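PDB 5ZIG: cellobiose 2-epimerase from Spirochaeta thermophila DSM 6192, which probably catalyses the reversible epimerization of cellobiose to 4-O-beta-D-glucopyranosyl-D-mannose, as a member of the N-acylglucosamine 2-epimerase family. Local coordinates for residues A[390-393]-A[394-398]; A[11-14]-A[15-19]. All coordinates share one frame; numbering follows the deposited sequence.

Contact 1. Residues A[390-393]-A[394-398]; sequences CLEG and MRRID
Glu392 OE1 is gripped by two arginines at once, by Arg396 NE at 2.7 Å and by Arg395 NH2 at 3.3 Å, with a weak further bond from Arg396 NH2. The result is an i to i+3 and i to i+4 salt-bridge network along helix 384-402, the last helix of the (alpha/alpha)6 barrel expected of this epimerase family. Arg395 holds the carboxylate end-on, its NH1 reaching OE2 of Glu392 at 3.2 Å in a nearly straight bond that lies in the guanidinium plane yet comes from above the carboxylate plane. The two flat groups are therefore steeply turned, 70° apart. Arg396 NE instead meets OE1 almost along its C-O bond, with the oxygen somewhat tilted from the guanidinium plane. A bend at chi2 of Glu392 (-70°) carries the carboxylate along the helix to both partners, and a second bend, at chi3 of Arg395 (51°), folds that guanidinium back beside it. Two positive groups on one carboxylate would be expected to favour its ionised form. Arg396 NH1 has a further partner in Asn327, and its side chain packs with that of Glu392 against Trp259 and Val323. On the side facing helix 7-31, Met394 bends at chi3, which brings its CE back over the preceding turn, 3.4 Å from Cys390 O and 4.2 Å from Leu391 CD2.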
ATOM      1  N   CYS A 390       8.990   5.483   5.060  1.00 33.22           N
ATOM      2  CA  CYS A 390       9.768   6.517   5.729  1.00 42.04           C
ATOM      3  C   CYS A 390       8.940   7.227   6.796  1.00 31.42           C
ATOM      4  O   CYS A 390       9.424   7.464   7.912  1.00 24.38           O
ATOM      5  CB  CYS A 390      10.292   7.521   4.696  1.00 64.91           C
ATOM      6  SG  CYS A 390      11.505   6.878   3.523  1.00 97.41           S
ATOM      7  N   LEU A 391       7.692   7.587   6.467  1.00 22.33           N
ATOM      8  CA  LEU A 391       6.828   8.255   7.439  1.00 28.94           C
ATOM      9  C   LEU A 391       6.464   7.325   8.589  1.00 22.68           C
ATOM     10  O   LEU A 391       6.506   7.724   9.755  1.00 25.83           O
ATOM     11  CB  LEU A 391       5.561   8.777   6.758  1.00 28.21           C
ATOM     12  CG  LEU A 391       5.801   9.979   5.830  1.00 31.29           C
ATOM     13  CD1 LEU A 391       4.664  10.106   4.822  1.00 26.35           C
ATOM     14  CD2 LEU A 391       5.997  11.288   6.609  1.00 23.79           C
ATOM     15  N   GLU A 392       6.108   6.080   8.279  1.00 30.01           N
ATOM     16  CA  GLU A 392       5.849   5.106   9.328  1.00 22.88           C
ATOM     17  C   GLU A 392       7.108   4.829  10.153  1.00 28.19           C
ATOM     18  O   GLU A 392       7.042   4.749  11.384  1.00 26.45           O
ATOM     19  CB  GLU A 392       5.312   3.809   8.717  1.00 25.08           C
ATOM     20  CG  GLU A 392       3.828   3.896   8.315  1.00 22.00           C
ATOM     21  CD  GLU A 392       2.890   3.974   9.517  1.00 31.21           C
ATOM     22  OE1 GLU A 392       3.136   3.275  10.539  1.00 32.45           O
ATOM     23  OE2 GLU A 392       1.902   4.740   9.442  1.00 33.79           O
ATOM     24  N   GLY A 393       8.265   4.671   9.493  1.00 25.25           N
ATOM     25  CA  GLY A 393       9.506   4.470  10.236  1.00 20.49           C
ATOM     26  C   GLY A 393       9.817   5.621  11.181  1.00 21.30           C
ATOM     27  O   GLY A 393      10.197   5.405  12.329  1.00 26.41           O
ATOM     28  N   MET A 394       9.626   6.856  10.721  1.00 24.08           N
ATOM     29  CA  MET A 394       9.997   8.007  11.535  1.00 25.22           C
ATOM     30  C   MET A 394       9.131   8.093  12.779  1.00 30.35           C
ATOM     31  O   MET A 394       9.643   8.287  13.891  1.00 25.11           O
ATOM     32  CB  MET A 394       9.881   9.290  10.712  1.00 20.44           C
ATOM     33  CG  MET A 394      11.098   9.549   9.843  1.00 24.94           C
ATOM     34  SD  MET A 394      11.025  11.156   9.045  1.00 29.99           S
ATOM     35  CE  MET A 394      10.016  10.755   7.619  1.00 30.19           C
ATOM     36  N   ARG A 395       7.813   7.942  12.609  1.00 26.12           N
ATOM     37  CA  ARG A 395       6.918   8.036  13.749  1.00 23.88           C
ATOM     38  C   ARG A 395       7.138   6.893  14.721  1.00 25.92           C
ATOM     39  O   ARG A 395       7.110   7.095  15.942  1.00 22.44           O
ATOM     40  CB  ARG A 395       5.464   8.052  13.293  1.00 22.50           C
ATOM     41  CG  ARG A 395       4.564   8.856  14.230  1.00 24.52           C
ATOM     42  CD  ARG A 395       3.107   8.468  14.046  1.00 30.96           C
ATOM     43  NE  ARG A 395       2.891   7.024  14.117  1.00 35.06           N
ATOM     44  CZ  ARG A 395       2.575   6.260  13.076  1.00 38.64           C
ATOM     45  NH1 ARG A 395       2.439   6.803  11.871  1.00 48.43           N
ATOM     46  NH2 ARG A 395       2.396   4.950  13.226  1.00 30.38           N
ATOM     47  N   ARG A 396       7.346   5.685  14.201  1.00 25.14           N
ATOM     48  CA  ARG A 396       7.479   4.526  15.069  1.00 23.82           C
ATOM     49  C   ARG A 396       8.817   4.532  15.788  1.00 23.08           C
ATOM     50  O   ARG A 396       8.884   4.216  16.984  1.00 24.77           O
ATOM     51  CB  ARG A 396       7.324   3.239  14.263  1.00 21.10           C
ATOM     52  CG  ARG A 396       5.896   2.932  13.828  1.00 26.91           C
ATOM     53  CD  ARG A 396       5.950   1.829  12.751  1.00 29.83           C
ATOM     54  NE  ARG A 396       4.674   1.614  12.072  1.00 31.08           N
ATOM     55  CZ  ARG A 396       3.733   0.778  12.500  1.00 30.02           C
ATOM     56  NH1 ARG A 396       3.917   0.075  13.612  1.00 31.30           N
ATOM     57  NH2 ARG A 396       2.609   0.656  11.820  1.00 26.06           N
ATOM     58  N   ILE A 397       9.903   4.848  15.069  1.00 21.35           N
ATOM     59  CA  ILE A 397      11.217   4.843  15.706  1.00 20.68           C
ATOM     60  C   ILE A 397      11.277   5.911  16.789  1.00 27.96           C
ATOM     61  O   ILE A 397      11.756   5.652  17.901  1.00 22.28           O
ATOM     62  CB  ILE A 397      12.339   5.003  14.662  1.00 21.21           C
ATOM     63  CG1 ILE A 397      12.625   3.654  13.999  1.00 23.85           C
ATOM     64  CG2 ILE A 397      13.622   5.478  15.315  1.00 21.70           C
ATOM     65  CD1 ILE A 397      13.630   3.743  12.842  1.00 30.22           C
ATOM     66  N   ASP A 398      10.745   7.107  16.500  1.00 29.90           N
ATOM     67  CA  ASP A 398      10.670   8.177  17.499  1.00 20.60           C
ATOM     68  C   ASP A 398       9.975   7.713  18.775  1.00 23.11           C
ATOM     69  O   ASP A 398      10.460   7.960  19.885  1.00 28.09           O
ATOM     70  CB  ASP A 398       9.918   9.386  16.940  1.00 26.20           C
ATOM     71  CG  ASP A 398      10.748  10.203  15.975  1.00 26.27           C
ATOM     72  OD1 ASP A 398      11.914   9.844  15.725  1.00 30.56           O
ATOM     73  OD2 ASP A 398      10.220  11.212  15.464  1.00 27.71           O
TER

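Contact 2. Residues A[11-14]-A[15-19]; sequences LRQI and RSELA
The side-chain amide of Gln13 and the carboxylate of Glu17 are turned almost perpendicular, their planes 82° apart, and touch through one N-H and one oxygen. Gln13 NE2 donates to Glu17 OE2 at 2.6 Å, nearly within the amide plane, and reaches that oxygen on its anti side, 30° out of the carboxylate plane. This is an i to i+4 side-chain bridge on helix 7-31. Gln13 needs a bend to make it: CG stands opposite the backbone N, and chi2 of 47° then turns the amide toward the next turn, where the chain of Glu17 rises extended. Beneath the bridge, Gln13 O accepts twice, from Glu17 N at 3.1 Å and from Ser16 OG at 2.8 Å, the serine hydroxyl folding back onto its own helix from between its backbone N and carbonyl carbon. The other carboxylate oxygen, Glu17 OE1, is held by Trp345 NE1, which leaves the group pinned at both oxygens. Farther round the helix, Ile14 CG2 packs on Leu18 CD1 at 3.8 Å. Both of these side chains touch Trp345 of helix 336-352, Phe322 of helix 315-332 and Ile397 of helix 384-402, and with them helix 7-31 is seated against three neighbouring helices of the barrel.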
ATOM      1  N   LEU A  11      19.044   2.903  15.791  1.00 28.16           N
ATOM      2  CA  LEU A  11      17.729   3.445  15.470  1.00 26.38           C
ATOM      3  C   LEU A  11      17.814   4.931  15.144  1.00 24.58           C
ATOM      4  O   LEU A  11      17.166   5.399  14.201  1.00 29.38           O
ATOM      5  CB  LEU A  11      16.758   3.197  16.629  1.00 23.36           C
ATOM      6  CG  LEU A  11      16.397   1.732  16.893  1.00 28.41           C
ATOM      7  CD1 LEU A  11      15.518   1.601  18.142  1.00 33.39           C
ATOM      8  CD2 LEU A  11      15.699   1.106  15.680  1.00 31.00           C
ATOM      9  N   ARG A  12      18.609   5.686  15.910  1.00 21.48           N
ATOM     10  CA  ARG A  12      18.796   7.107  15.615  1.00 27.40           C
ATOM     11  C   ARG A  12      19.388   7.295  14.230  1.00 30.61           C
ATOM     12  O   ARG A  12      19.036   8.236  13.510  1.00 30.03           O
ATOM     13  CB  ARG A  12      19.729   7.758  16.640  1.00 21.61           C
ATOM     14  CG  ARG A  12      19.281   7.679  18.096  1.00 21.58           C
ATOM     15  CD  ARG A  12      19.968   8.778  18.900  1.00 21.68           C
ATOM     16  NE  ARG A  12      21.399   8.490  19.012  1.00 27.47           N
ATOM     17  CZ  ARG A  12      21.920   7.776  19.996  1.00 35.86           C
ATOM     18  NH1 ARG A  12      21.124   7.280  20.942  1.00 37.05           N
ATOM     19  NH2 ARG A  12      23.229   7.559  20.043  1.00 44.99           N
ATOM     20  N   GLN A  13      20.322   6.423  13.858  1.00 28.80           N
ATOM     21  CA  GLN A  13      20.894   6.486  12.525  1.00 35.40           C
ATOM     22  C   GLN A  13      19.811   6.268  11.461  1.00 32.04           C
ATOM     23  O   GLN A  13      19.671   7.071  10.527  1.00 25.76           O
ATOM     24  CB  GLN A  13      22.029   5.462  12.417  1.00 32.26           C
ATOM     25  CG  GLN A  13      22.788   5.432  11.084  1.00 40.46           C
ATOM     26  CD  GLN A  13      23.192   6.805  10.602  1.00 49.40           C
ATOM     27  OE1 GLN A  13      23.450   7.713  11.403  1.00 50.06           O
ATOM     28  NE2 GLN A  13      23.252   6.973   9.281  1.00 52.00           N
ATOM     29  N   ILE A  14      19.009   5.211  11.616  1.00 29.25           N
ATOM     30  CA  ILE A  14      18.008   4.865  10.600  1.00 35.77           C
ATOM     31  C   ILE A  14      16.950   5.955  10.487  1.00 33.86           C
ATOM     32  O   ILE A  14      16.514   6.318   9.384  1.00 28.79           O
ATOM     33  CB  ILE A  14      17.385   3.496  10.923  1.00 33.59           C
ATOM     34  CG1 ILE A  14      18.452   2.428  10.682  1.00 25.26           C
ATOM     35  CG2 ILE A  14      16.052   3.256  10.096  1.00 25.80           C
ATOM     36  CD1 ILE A  14      18.145   1.087  11.284  1.00 31.28           C
ATOM     37  N   ARG A  15      16.530   6.498  11.625  1.00 32.44           N
ATOM     38  CA  ARG A  15      15.587   7.603  11.620  1.00 26.23           C
ATOM     39  C   ARG A  15      16.063   8.723  10.702  1.00 24.24           C
ATOM     40  O   ARG A  15      15.282   9.279   9.917  1.00 25.17           O
ATOM     41  CB  ARG A  15      15.398   8.094  13.057  1.00 25.95           C
ATOM     42  CG  ARG A  15      14.166   8.867  13.307  1.00 20.88           C
ATOM     43  CD  ARG A  15      14.270  10.298  12.832  1.00 20.88           C
ATOM     44  NE  ARG A  15      13.041  11.000  13.177  1.00 28.84           N
ATOM     45  CZ  ARG A  15      12.605  12.098  12.578  1.00 25.84           C
ATOM     46  NH1 ARG A  15      13.294  12.647  11.570  1.00 24.58           N
ATOM     47  NH2 ARG A  15      11.476  12.647  13.007  1.00 22.00           N
ATOM     48  N   SER A  16      17.346   9.085  10.805  1.00 29.64           N
ATOM     49  CA  SER A  16      17.857  10.187  10.002  1.00 27.08           C
ATOM     50  C   SER A  16      17.905   9.828   8.517  1.00 21.34           C
ATOM     51  O   SER A  16      17.629  10.683   7.671  1.00 36.61           O
ATOM     52  CB  SER A  16      19.239  10.605  10.515  1.00 26.77           C
ATOM     53  OG  SER A  16      20.233   9.766   9.968  1.00 33.91           O
ATOM     54  N   GLU A  17      18.224   8.574   8.181  1.00 21.39           N
ATOM     55  CA  GLU A  17      18.225   8.155   6.781  1.00 23.97           C
ATOM     56  C   GLU A  17      16.806   8.104   6.229  1.00 31.97           C
ATOM     57  O   GLU A  17      16.574   8.443   5.063  1.00 31.21           O
ATOM     58  CB  GLU A  17      18.904   6.793   6.637  1.00 21.54           C
ATOM     59  CG  GLU A  17      20.265   6.753   7.341  1.00 31.01           C
ATOM     60  CD  GLU A  17      20.949   5.392   7.316  1.00 34.54           C
ATOM     61  OE1 GLU A  17      20.281   4.371   7.066  1.00 32.59           O
ATOM     62  OE2 GLU A  17      22.172   5.349   7.551  1.00 38.23           O
ATOM     63  N   LEU A  18      15.847   7.681   7.059  1.00 29.71           N
ATOM     64  CA  LEU A  18      14.445   7.735   6.664  1.00 31.86           C
ATOM     65  C   LEU A  18      14.059   9.146   6.255  1.00 31.62           C
ATOM     66  O   LEU A  18      13.419   9.346   5.215  1.00 30.74           O
ATOM     67  CB  LEU A  18      13.557   7.226   7.801  1.00 21.95           C
ATOM     68  CG  LEU A  18      13.705   5.750   8.168  1.00 20.90           C
ATOM     69  CD1 LEU A  18      12.967   5.405   9.449  1.00 20.82           C
ATOM     70  CD2 LEU A  18      13.235   4.864   7.051  1.00 20.89           C
ATOM     71  N   ALA A  19      14.489  10.142   7.034  1.00 20.94           N
ATOM     72  CA  ALA A  19      14.127  11.524   6.737  1.00 29.09           C
ATOM     73  C   ALA A  19      14.835  12.037   5.489  1.00 30.13           C
ATOM     74  O   ALA A  19      14.232  12.759   4.681  1.00 30.34           O
ATOM     75  CB  ALA A  19      14.443  12.419   7.933  1.00 36.53           C
TER

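Overall arrangement
Contact 1 and contact 2 lie on neighbouring helices drawn from the two ends of the chain, 384-402 and 7-31, with their centres about 9 Å apart. A salt bridge joins them directly, Asp398 OD1 to Arg15 NE at 3.0 Å. Beside it the helices pack closely: Ile397 CD1 lies 3.7 Å from Ile14 CG2, and Leu18 CD1 comes within 3.6 Å of the backbone carbon C of Gly393. The Glu392 network of contact 1 belongs to the face turned toward helices 251-269 and 315-332, where a bound 1,2-ethanediol, probably from crystallisation, lies about 3 Å from the Glu392 side chain. The centre of contact 2 is farther from the chain centre, about 22 Å against 16 Å.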